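Local coordinates for protein putative Transcriptional Regulator (Rhodococcus sp., PDB 2IA2) that probably regulates transcription as an IclR-family DNA-binding protein, its helix-turn-helix domain joined to a C-terminal domain of the kind that senses small-molecule effectors, at residues A[210-215]-A[229-234]. Sequence-based numbering, arbitrary orientation.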
loop_
_atom_site.group_PDB
_atom_site.type_symbol
_atom_site.label_atom_id
_atom_site.label_comp_id
_atom_site.label_asym_id
_atom_site.label_seq_id
_atom_site.Cartn_x
_atom_site.Cartn_y
_atom_site.Cartn_z
ATOM N N ARG A 210 -15.792 -5.428 30.483
ATOM C CA ARG A 210 -16.584 -4.938 29.363
ATOM C C ARG A 210 -15.725 -4.615 28.135
ATOM O O ARG A 210 -14.582 -4.240 28.276
ATOM C CB ARG A 210 -17.342 -3.697 29.770
ATOM C CG ARG A 210 -18.544 -4.004 30.627
ATOM C CD ARG A 210 -19.308 -2.771 30.924
ATOM N NE ARG A 210 -20.355 -3.068 31.870
ATOM C CZ ARG A 210 -20.748 -2.231 32.822
ATOM N NH1 ARG A 210 -20.156 -1.036 32.962
ATOM N NH2 ARG A 210 -21.745 -2.599 33.631
ATOM N N SER A 211 -16.297 -4.744 26.944
ATOM C CA SER A 211 -15.563 -4.459 25.686
ATOM C C SER A 211 -16.505 -3.786 24.766
ATOM O O SER A 211 -17.691 -4.098 24.805
ATOM C CB SER A 211 -15.135 -5.755 25.025
ATOM O OG SER A 211 -14.168 -6.390 25.860
HETATM N N MSE A 212 -15.981 -2.915 23.898
HETATM C CA MSE A 212 -16.782 -2.361 22.799
HETATM C C MSE A 212 -15.959 -2.336 21.522
HETATM O O MSE A 212 -14.766 -2.084 21.590
HETATM C CB MSE A 212 -17.280 -0.964 23.138
HETATM C CG MSE A 212 -16.196 0.076 23.380
HETATM SE SE MSE A 212 -16.370 0.920 25.224
HETATM C CE MSE A 212 -16.073 -0.754 26.423
ATOM N N ALA A 213 -16.575 -2.626 20.391
ATOM C CA ALA A 213 -15.828 -2.798 19.148
ATOM C C ALA A 213 -16.553 -2.194 17.961
ATOM O O ALA A 213 -17.776 -2.034 17.977
ATOM C CB ALA A 213 -15.529 -4.288 18.885
ATOM N N ALA A 214 -15.798 -1.896 16.915
ATOM C CA ALA A 214 -16.338 -1.294 15.719
ATOM C C ALA A 214 -15.632 -1.985 14.533
ATOM O O ALA A 214 -14.498 -2.478 14.673
ATOM C CB ALA A 214 -16.028 0.163 15.717
ATOM N N PRO A 215 -16.318 -2.083 13.390
ATOM C CA PRO A 215 -15.694 -2.634 12.188
ATOM C C PRO A 215 -14.611 -1.775 11.559
ATOM O O PRO A 215 -14.657 -0.520 11.568
ATOM C CB PRO A 215 -16.876 -2.776 11.229
ATOM C CG PRO A 215 -17.876 -1.655 11.701
ATOM C CD PRO A 215 -17.763 -1.774 13.183
ATOM N N ILE A 229 -12.078 -1.225 22.498
ATOM C CA ILE A 229 -11.564 -0.753 23.778
ATOM C C ILE A 229 -12.065 -1.805 24.770
ATOM O O ILE A 229 -13.197 -2.222 24.678
ATOM C CB ILE A 229 -12.171 0.610 24.176
ATOM C CG1 ILE A 229 -11.731 1.711 23.198
ATOM C CG2 ILE A 229 -11.784 0.973 25.625
ATOM C CD1 ILE A 229 -12.567 2.984 23.268
ATOM N N SER A 230 -11.226 -2.243 25.704
ATOM C CA SER A 230 -11.669 -3.196 26.712
ATOM C C SER A 230 -11.424 -2.586 28.086
ATOM O O SER A 230 -10.382 -1.945 28.319
ATOM C CB SER A 230 -10.890 -4.523 26.568
ATOM O OG SER A 230 -11.512 -5.575 27.315
ATOM N N THR A 231 -12.364 -2.797 29.011
ATOM C CA THR A 231 -12.293 -2.127 30.329
ATOM C C THR A 231 -13.024 -2.870 31.442
ATOM O O THR A 231 -14.046 -3.536 31.182
ATOM C CB THR A 231 -12.791 -0.647 30.217
ATOM O OG1 THR A 231 -12.367 0.073 31.372
ATOM C CG2 THR A 231 -14.308 -0.554 30.057
ATOM N N PRO A 232 -12.505 -2.795 32.688
ATOM C CA PRO A 232 -13.306 -3.335 33.801
ATOM C C PRO A 232 -14.661 -2.668 33.872
ATOM O O PRO A 232 -14.779 -1.471 33.646
ATOM C CB PRO A 232 -12.457 -2.999 35.066
ATOM C CG PRO A 232 -11.051 -3.031 34.514
ATOM C CD PRO A 232 -11.202 -2.300 33.170
ATOM N N ALA A 233 -15.682 -3.448 34.152
ATOM C CA ALA A 233 -17.004 -2.877 34.340
ATOM C C ALA A 233 -16.986 -1.759 35.409
ATOM O O ALA A 233 -17.745 -0.763 35.294
ATOM C CB ALA A 233 -17.997 -3.990 34.709
ATOM N N ALA A 234 -16.122 -1.874 36.429
ATOM C CA ALA A 234 -16.126 -0.884 37.543
ATOM C C ALA A 234 -15.661 0.526 37.155
ATOM O O ALA A 234 -15.975 1.503 37.848
ATOM C CB ALA A 234 -15.288 -1.415 38.714
HETATM O O HOH W 1 -16.927 -0.361 31.960
#
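Arg210 sets its CG anti to the carbonyl carbon (chi1 -76°) and runs extended to NE, which carries the guanidinium across to Ala233. This is an antiparallel beta hairpin in the IclR C-terminal domain, a GAF-like fold, and Arg210 and Thr231 form a hydrogen-bonded pair of it. Arg210 N reaches Thr231 O at 2.7 Å, the return bond from Thr231 N to Arg210 O is equally short, and both lie nearly along the C=O axes. Two residues on, Met212 and Ile229 repeat the two-way pairing, with Met212 N donating to Ile229 O at 3.0 Å.

Ala233 CB sits over the centre of the guanidinium, 3.8 Å from Arg210 CZ, while Arg210 NE makes a salt bridge to Asp202 on the neighbouring strand. An alanine here would remove both that charge pairing and the flat group over Ala233, and would probably loosen the hold of strand 209-217 on Asp202 and Ala233.

On the same face, Met212, a selenomethionine, starts from the crowded chi1 position and bends twice, so that its CE lies 4.0 Å from Thr231 CG2; its CG meets Ile229 CB obliquely. Helix 246-264 packs against Met212 and Ile229 through Leu249. On the opposite face, toward helix 149-156, the non-hydrogen-bonded pair Ser211 and Ser230 meets tip to tip, their OG atoms sharing a hydrogen bond of 3.1 Å.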